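Local coordinates for protein triacylglycerol lipase (Yarrowia lipolytica, PDB 3O0D) that probably hydrolyses the ester bonds of triacylglycerols as a secreted, glycosylated lipase of the alpha/beta-hydrolase fold, at residues Y15-F18 / E19-R23; G276-L279 / L280-V283; F41-G44 / L45-H49. All blocks are in the same frame, centred on the assembly; numbering follows the deposited sequence.

Contact 1: residues Y15-F18 / E19-R23; sequences YNFF and EKYAR
Two turns of helix 12-27 meet here through side chains four residues apart, Phe17 with Tyr21 and Tyr15 with Glu19. The aromatic pair is offset edge-to-face. Tyr21 sends its ring edge toward one face of Phe17, with the centroids 5.3 Å apart and the planes at 70°. Tyr21 CE2 comes to 3.5 Å from Phe17 CE1. Phe17 has CG anti to the backbone N (chi1 163°), and its ring stands out from the helix where the ring edge of Tyr21 meets its face. On another side of the helix, Glu19 extends its carboxylate past the ring edge of Tyr15, where OE2 lies 4.0 Å from CE2. One water links Glu19 OE2 to Tyr15 OH, which also bonds to Pro257 O. Two more waters donate to Glu19 OE1. One of them joins it to Asn16 O and the other to Asn16 OD1. Asn16 OD1 also bonds to Gln12 NE2. Arg23 NH2 adds a long salt bridge to Glu19 OE1 at 3.8 Å. The backbone keeps the i to i+4 pattern, with Glu19 N to Tyr15 O at 2.9 Å and a weak bond from Tyr21 N to Phe17 O at 3.3 Å. Gln80 takes Lys20 NZ on OE1 and gives its NE2 to Tyr21 OH. Tyr21 rests on strands 155-161 and 183-187, as expected of an amphipathic helix covering the central sheet of an alpha/beta hydrolase.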
loop_
_atom_site.group_PDB
_atom_site.type_symbol
_atom_site.label_atom_id
_atom_site.label_comp_id
_atom_site.label_asym_id
_atom_site.label_seq_id
_atom_site.Cartn_x
_atom_site.Cartn_y
_atom_site.Cartn_z
ATOM N N TYR A 15 11.880 -10.172 -6.900
ATOM C CA TYR A 15 11.779 -8.920 -7.643
ATOM C C TYR A 15 10.516 -8.965 -8.561
ATOM O O TYR A 15 9.746 -8.008 -8.633
ATOM C CB TYR A 15 13.038 -8.813 -8.579
ATOM C CG TYR A 15 13.067 -7.573 -9.451
ATOM C CD1 TYR A 15 14.018 -6.570 -9.160
ATOM C CD2 TYR A 15 12.253 -7.467 -10.622
ATOM C CE1 TYR A 15 14.109 -5.434 -9.972
ATOM C CE2 TYR A 15 12.339 -6.321 -11.480
ATOM C CZ TYR A 15 13.273 -5.348 -11.121
ATOM O OH TYR A 15 13.284 -4.247 -11.947
ATOM N N ASN A 16 10.245 -10.143 -9.224
ATOM C CA ASN A 16 9.114 -10.231 -10.137
ATOM C C ASN A 16 7.737 -10.128 -9.363
ATOM O O ASN A 16 6.753 -9.556 -9.920
ATOM C CB ASN A 16 9.096 -11.560 -10.874
ATOM C CG ASN A 16 10.275 -11.696 -11.841
ATOM O OD1 ASN A 16 10.922 -10.724 -12.170
ATOM N ND2 ASN A 16 10.568 -12.952 -12.253
ATOM N N PHE A 17 7.776 -10.576 -8.108
ATOM C CA PHE A 17 6.627 -10.519 -7.246
ATOM C C PHE A 17 6.334 -9.045 -6.882
ATOM O O PHE A 17 5.183 -8.566 -7.042
ATOM C CB PHE A 17 6.977 -11.320 -6.016
ATOM C CG PHE A 17 6.066 -11.063 -4.813
ATOM C CD1 PHE A 17 4.807 -11.676 -4.686
ATOM C CD2 PHE A 17 6.601 -10.330 -3.779
ATOM C CE1 PHE A 17 4.089 -11.456 -3.418
ATOM C CE2 PHE A 17 5.898 -10.079 -2.608
ATOM C CZ PHE A 17 4.644 -10.649 -2.457
ATOM N N PHE A 18 7.362 -8.295 -6.523
ATOM C CA PHE A 18 7.108 -6.881 -6.241
ATOM C C PHE A 18 6.629 -6.144 -7.485
ATOM O O PHE A 18 5.737 -5.357 -7.425
ATOM C CB PHE A 18 8.352 -6.221 -5.668
ATOM C CG PHE A 18 8.785 -6.791 -4.334
ATOM C CD1 PHE A 18 7.888 -6.942 -3.295
ATOM C CD2 PHE A 18 10.082 -7.153 -4.100
ATOM C CE1 PHE A 18 8.288 -7.427 -2.102
ATOM C CE2 PHE A 18 10.474 -7.649 -2.886
ATOM C CZ PHE A 18 9.588 -7.807 -1.906
ATOM N N GLU A 19 7.268 -6.410 -8.606
ATOM C CA GLU A 19 6.867 -5.759 -9.877
ATOM C C GLU A 19 5.450 -6.027 -10.209
ATOM O O GLU A 19 4.720 -5.145 -10.671
ATOM C CB GLU A 19 7.837 -6.213 -10.975
ATOM C CG GLU A 19 7.503 -5.657 -12.364
ATOM C CD GLU A 19 8.525 -6.189 -13.419
ATOM O OE1 GLU A 19 8.529 -7.414 -13.664
ATOM O OE2 GLU A 19 9.294 -5.333 -13.907
ATOM N N LYS A 20 5.024 -7.273 -9.972
ATOM C CA LYS A 20 3.621 -7.607 -10.168
ATOM C C LYS A 20 2.622 -6.670 -9.446
ATOM O O LYS A 20 1.662 -6.162 -10.139
ATOM C CB LYS A 20 3.359 -9.081 -9.750
ATOM C CG LYS A 20 1.854 -9.371 -9.732
ATOM C CD LYS A 20 1.710 -10.876 -9.302
ATOM C CE LYS A 20 0.247 -11.154 -8.987
ATOM N NZ LYS A 20 0.052 -12.605 -8.607
ATOM N N TYR A 21 2.909 -6.429 -8.170
ATOM C CA TYR A 21 1.976 -5.584 -7.341
ATOM C C TYR A 21 2.170 -4.124 -7.822
ATOM O O TYR A 21 1.170 -3.324 -7.930
ATOM C CB TYR A 21 2.074 -5.805 -5.805
ATOM C CG TYR A 21 1.526 -7.187 -5.558
ATOM C CD1 TYR A 21 0.135 -7.406 -5.536
ATOM C CD2 TYR A 21 2.384 -8.267 -5.491
ATOM C CE1 TYR A 21 -0.382 -8.636 -5.436
ATOM C CE2 TYR A 21 1.831 -9.555 -5.388
ATOM C CZ TYR A 21 0.465 -9.701 -5.377
ATOM O OH TYR A 21 -0.076 -10.955 -5.280
ATOM N N ALA A 22 3.366 -3.757 -8.230
ATOM C CA ALA A 22 3.443 -2.419 -8.775
ATOM C C ALA A 22 2.563 -2.229 -9.993
ATOM O O ALA A 22 1.981 -1.164 -10.205
ATOM C CB ALA A 22 4.960 -2.041 -9.139
ATOM N N ARG A 23 2.513 -3.228 -10.858
ATOM C CA ARG A 23 1.666 -3.136 -12.000
ATOM C C ARG A 23 0.166 -3.093 -11.628
ATOM O O ARG A 23 -0.538 -2.352 -12.171
ATOM C CB ARG A 23 1.852 -4.283 -12.988
ATOM C CG ARG A 23 3.229 -4.467 -13.578
ATOM C CD ARG A 23 3.134 -5.464 -14.721
ATOM N NE ARG A 23 4.400 -5.963 -15.181
ATOM C CZ ARG A 23 5.206 -5.332 -15.999
ATOM N NH1 ARG A 23 4.908 -4.163 -16.493
ATOM N NH2 ARG A 23 6.317 -5.915 -16.337
HETATM O O HOH W 1 10.905 -3.495 -13.480
HETATM O O HOH W 2 6.798 -9.304 -12.630
HETATM O O HOH W 3 10.873 -8.686 -14.028
#

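Contact 2: residues G276-L279 / L280-V283; sequences GNTL and LQQV
Asn277 meets Gln282 through its aliphatic part, CB to CG at 3.8 Å. Its amide points to a neighbouring loop, where OD1 accepts from Gly229 N and ND2 donates to Gln234 OE1, an acceptor that also receives Gln282 NE2.

Thr278 carries most of the contact. Its N-H donates to Gln281 OE1 at 2.9 Å, and the bond is nearly straight at 169°. The donor sits well above the amide carbonyl plane. In return, Gln281 N donates to Thr278 OG1 at 3.1 Å. The two bonds run in opposite directions between the same two residues, the reciprocal pattern of a capping box with Thr278 in the N-cap place. Thr278 OG1 stands between its own N and carbonyl carbon (chi1 67°), which turns the hydroxyl toward the backbone of Gln281. The methyl CG2 lies 3.7 Å from Gln281 OE1. Thr278 O also takes a weak bond from Gln282 N.

Leu279 offers its carbonyl to the same N-H, with Gln282 N to Leu279 O at 3.2 Å. Leu279 O also lies 3.5 Å from Val283 CG2. The backbone of 280-283 is helical in its angles, and Leu280 to Val283 form a type I beta turn. The box sits at the start of this stretch, at the surface.

Gln281 OE1 has a second donor, Arg228 NH1. The guanidinium would probably polarise the amide carbonyl and make it a stronger acceptor for Thr278 N. Two polar side chains thus close the turn on itself, those of Thr278 and Gln281, each accepting a bond from the backbone N-H of the other residue.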
loop_
_atom_site.group_PDB
_atom_site.type_symbol
_atom_site.label_atom_id
_atom_site.label_comp_id
_atom_site.label_asym_id
_atom_site.label_seq_id
_atom_site.Cartn_x
_atom_site.Cartn_y
_atom_site.Cartn_z
ATOM N N GLY A 276 17.024 7.628 4.912
ATOM C CA GLY A 276 18.305 8.205 4.446
ATOM C C GLY A 276 18.244 9.059 3.149
ATOM O O GLY A 276 19.350 9.540 2.690
ATOM N N ASN A 277 17.047 9.276 2.632
ATOM C CA ASN A 277 16.870 10.157 1.396
ATOM C C ASN A 277 17.614 11.508 1.688
ATOM O O ASN A 277 17.461 12.057 2.805
ATOM C CB ASN A 277 15.454 10.477 1.179
ATOM C CG ASN A 277 14.700 9.346 0.419
ATOM O OD1 ASN A 277 15.361 8.446 -0.172
ATOM N ND2 ASN A 277 13.380 9.348 0.488
ATOM N N THR A 278 18.457 11.922 0.763
ATOM C CA THR A 278 19.223 13.188 0.945
ATOM C C THR A 278 18.365 14.332 0.444
ATOM O O THR A 278 17.456 14.185 -0.280
ATOM C CB THR A 278 20.554 13.226 0.148
ATOM O OG1 THR A 278 20.262 13.265 -1.260
ATOM C CG2 THR A 278 21.425 12.039 0.499
ATOM N N LEU A 279 18.764 15.563 0.805
ATOM C CA LEU A 279 17.974 16.735 0.337
ATOM C C LEU A 279 17.917 16.856 -1.160
ATOM O O LEU A 279 16.842 17.109 -1.705
ATOM C CB LEU A 279 18.774 17.993 0.830
ATOM C CG LEU A 279 17.987 19.279 0.538
ATOM C CD1 LEU A 279 16.722 19.464 1.408
ATOM C CD2 LEU A 279 18.979 20.501 0.808
ATOM N N LEU A 280 19.003 16.625 -1.886
ATOM C CA LEU A 280 18.985 16.669 -3.341
ATOM C C LEU A 280 18.120 15.538 -3.943
ATOM O O LEU A 280 17.440 15.741 -4.934
ATOM C CB LEU A 280 20.385 16.561 -3.912
ATOM C CG LEU A 280 21.225 17.849 -3.780
ATOM C CD1 LEU A 280 20.940 18.465 -2.500
ATOM C CD2 LEU A 280 22.739 17.637 -4.021
ATOM N N GLN A 281 18.189 14.367 -3.292
ATOM C CA GLN A 281 17.333 13.255 -3.731
ATOM C C GLN A 281 15.857 13.534 -3.602
ATOM O O GLN A 281 15.078 12.988 -4.421
ATOM C CB GLN A 281 17.697 11.935 -3.007
ATOM C CG GLN A 281 19.006 11.390 -3.466
ATOM C CD GLN A 281 19.611 10.430 -2.466
ATOM O OE1 GLN A 281 18.966 10.086 -1.445
ATOM N NE2 GLN A 281 20.808 9.921 -2.777
ATOM N N GLN A 282 15.454 14.389 -2.648
ATOM C CA GLN A 282 14.046 14.672 -2.307
ATOM C C GLN A 282 13.425 15.777 -3.161
ATOM O O GLN A 282 12.209 16.036 -3.035
ATOM C CB GLN A 282 13.860 15.042 -0.852
ATOM C CG GLN A 282 14.330 13.996 0.201
ATOM C CD GLN A 282 14.450 14.578 1.608
ATOM O OE1 GLN A 282 14.876 15.758 1.781
ATOM N NE2 GLN A 282 14.059 13.789 2.635
ATOM N N VAL A 283 14.261 16.473 -3.935
ATOM C CA VAL A 283 13.802 17.664 -4.664
ATOM C C VAL A 283 12.611 17.456 -5.528
ATOM O O VAL A 283 11.574 18.184 -5.373
ATOM C CB VAL A 283 14.934 18.284 -5.491
ATOM C CG1 VAL A 283 14.356 19.272 -6.576
ATOM C CG2 VAL A 283 15.849 18.919 -4.479
#

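Contact 3: residues F41-G44 / L45-H49; sequences FNCG and LQCAH
Cys43 and Cys47 are joined by a disulfide, SG to SG at 2.1 Å, with chi3 at 99°. Four residues apart, they pull the chain into a tight loop. The sulfur of Cys47 also lies over one face of the Phe41 ring, 3.9 Å from its centroid and 17° off the ring normal. Phe41 brings its ring under the bridge with CG anti to its own N (chi1 -162°). Its carbonyl oxygen meets Cys47 CB at 3.2 Å.

Next come the backbone bonds. Ala48 N donates to Gly44 O at 3.1 Å, closing a turn beside the disulfide. A water accepts from Gln46 N at 2.9 Å and donates to Cys43 O at 2.7 Å. His49 ND1 reaches back to Leu45 O at 3.1 Å.

Farther out, Cys47 packs on Ile27 of helix 12-27. Gln46 OE1 receives Arg23 NH1, and Gln46 NE2 donates to the terminal carboxylate of Ile301. Cys43 touches Cys30, itself part of another disulfide with Cys299. The covalent link, with an aromatic face against one sulfur, probably limits how far this loop between helix 12-27 and strand 53-60 can open.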
loop_
_atom_site.group_PDB
_atom_site.type_symbol
_atom_site.label_atom_id
_atom_site.label_comp_id
_atom_site.label_asym_id
_atom_site.label_seq_id
_atom_site.Cartn_x
_atom_site.Cartn_y
_atom_site.Cartn_z
ATOM N N PHE A 41 -10.358 -7.678 -18.642
ATOM C CA PHE A 41 -9.348 -6.928 -17.910
ATOM C C PHE A 41 -8.398 -6.292 -18.901
ATOM O O PHE A 41 -7.242 -6.696 -19.018
ATOM C CB PHE A 41 -8.582 -7.845 -16.956
ATOM C CG PHE A 41 -7.832 -7.111 -15.881
ATOM C CD1 PHE A 41 -8.502 -6.310 -14.973
ATOM C CD2 PHE A 41 -6.455 -7.223 -15.779
ATOM C CE1 PHE A 41 -7.815 -5.634 -13.983
ATOM C CE2 PHE A 41 -5.762 -6.549 -14.792
ATOM C CZ PHE A 41 -6.442 -5.753 -13.893
ATOM N N ASN A 42 -8.898 -5.301 -19.627
ATOM C CA ASN A 42 -8.120 -4.714 -20.716
ATOM C C ASN A 42 -7.908 -3.210 -20.489
ATOM O O ASN A 42 -8.885 -2.496 -20.220
ATOM C CB ASN A 42 -8.927 -4.894 -22.026
ATOM C CG ASN A 42 -9.174 -6.350 -22.355
ATOM O OD1 ASN A 42 -8.340 -7.183 -22.077
ATOM N ND2 ASN A 42 -10.339 -6.657 -22.893
ATOM N N CYS A 43 -6.666 -2.745 -20.516
ATOM C CA CYS A 43 -6.384 -1.349 -20.193
ATOM C C CYS A 43 -5.000 -0.973 -20.686
ATOM O O CYS A 43 -4.295 -0.169 -20.076
ATOM C CB CYS A 43 -6.488 -1.113 -18.686
ATOM S SG CYS A 43 -5.062 -1.695 -17.738
ATOM N N GLY A 44 -4.624 -1.576 -21.805
ATOM C CA GLY A 44 -3.311 -1.374 -22.413
ATOM C C GLY A 44 -2.221 -2.254 -21.783
ATOM O O GLY A 44 -2.489 -3.386 -21.293
ATOM N N LEU A 45 -1.015 -1.732 -21.767
ATOM C CA LEU A 45 0.168 -2.539 -21.515
ATOM C C LEU A 45 0.131 -3.253 -20.185
ATOM O O LEU A 45 0.507 -4.448 -20.091
ATOM C CB LEU A 45 1.402 -1.659 -21.505
ATOM C CG LEU A 45 2.704 -2.409 -21.501
ATOM C CD1 LEU A 45 2.620 -3.673 -22.411
ATOM C CD2 LEU A 45 3.760 -1.339 -22.016
ATOM N N GLN A 46 -0.278 -2.550 -19.130
ATOM C CA GLN A 46 -0.146 -3.179 -17.828
ATOM C C GLN A 46 -1.174 -4.289 -17.591
ATOM O O GLN A 46 -0.785 -5.322 -17.140
ATOM C CB GLN A 46 -0.234 -2.168 -16.713
ATOM C CG GLN A 46 0.876 -1.056 -16.689
ATOM C CD GLN A 46 2.296 -1.568 -16.622
ATOM O OE1 GLN A 46 2.535 -2.641 -16.115
ATOM N NE2 GLN A 46 3.266 -0.779 -17.131
ATOM N N CYS A 47 -2.434 -4.119 -17.972
ATOM C CA CYS A 47 -3.438 -5.173 -17.821
ATOM C C CYS A 47 -3.028 -6.375 -18.687
ATOM O O CYS A 47 -3.446 -7.519 -18.344
ATOM C CB CYS A 47 -4.750 -4.740 -18.349
ATOM S SG CYS A 47 -5.587 -3.622 -17.135
ATOM N N ALA A 48 -2.294 -6.121 -19.808
ATOM C CA ALA A 48 -1.905 -7.233 -20.709
ATOM C C ALA A 48 -1.001 -8.264 -20.035
ATOM O O ALA A 48 -0.949 -9.405 -20.554
ATOM C CB ALA A 48 -1.203 -6.749 -21.989
ATOM N N HIS A 49 -0.403 -7.938 -18.931
ATOM C CA HIS A 49 0.420 -8.926 -18.165
ATOM C C HIS A 49 -0.373 -9.825 -17.252
ATOM O O HIS A 49 0.242 -10.619 -16.480
ATOM C CB HIS A 49 1.445 -8.173 -17.263
ATOM C CG HIS A 49 2.577 -7.592 -18.022
ATOM N ND1 HIS A 49 2.528 -6.385 -18.685
ATOM C CD2 HIS A 49 3.835 -8.078 -18.199
ATOM C CE1 HIS A 49 3.685 -6.168 -19.290
ATOM N NE2 HIS A 49 4.504 -7.155 -18.974
HETATM O O HOH W 4 -5.575 -8.997 -19.332
HETATM O O HOH W 5 -1.730 -0.023 -19.102
#

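Contacts 1 and 3 are neighbours, with centres 15 Å apart. Both fall in the N-terminal lipase family region. Arg23 NH1 meets Gln46 OE1 at 2.8 Å, probably a hydrogen bond, so the disulfide loop 41-49 lies against helix 12-27. Contact 2 stands apart. Its nearest atoms are about 17 Å from contact 1 and about 22 Å from contact 3. Contacts 1 and 2 approach the presumed active site from different places. Tyr21 lies near the likely nucleophile elbow around Ser162, and Asn277 near the likely triad of Ser162, Asp230 and His289; neither touches these residues. Contact 3 is partly buried and lies on the same side of the chain's centre as contact 1.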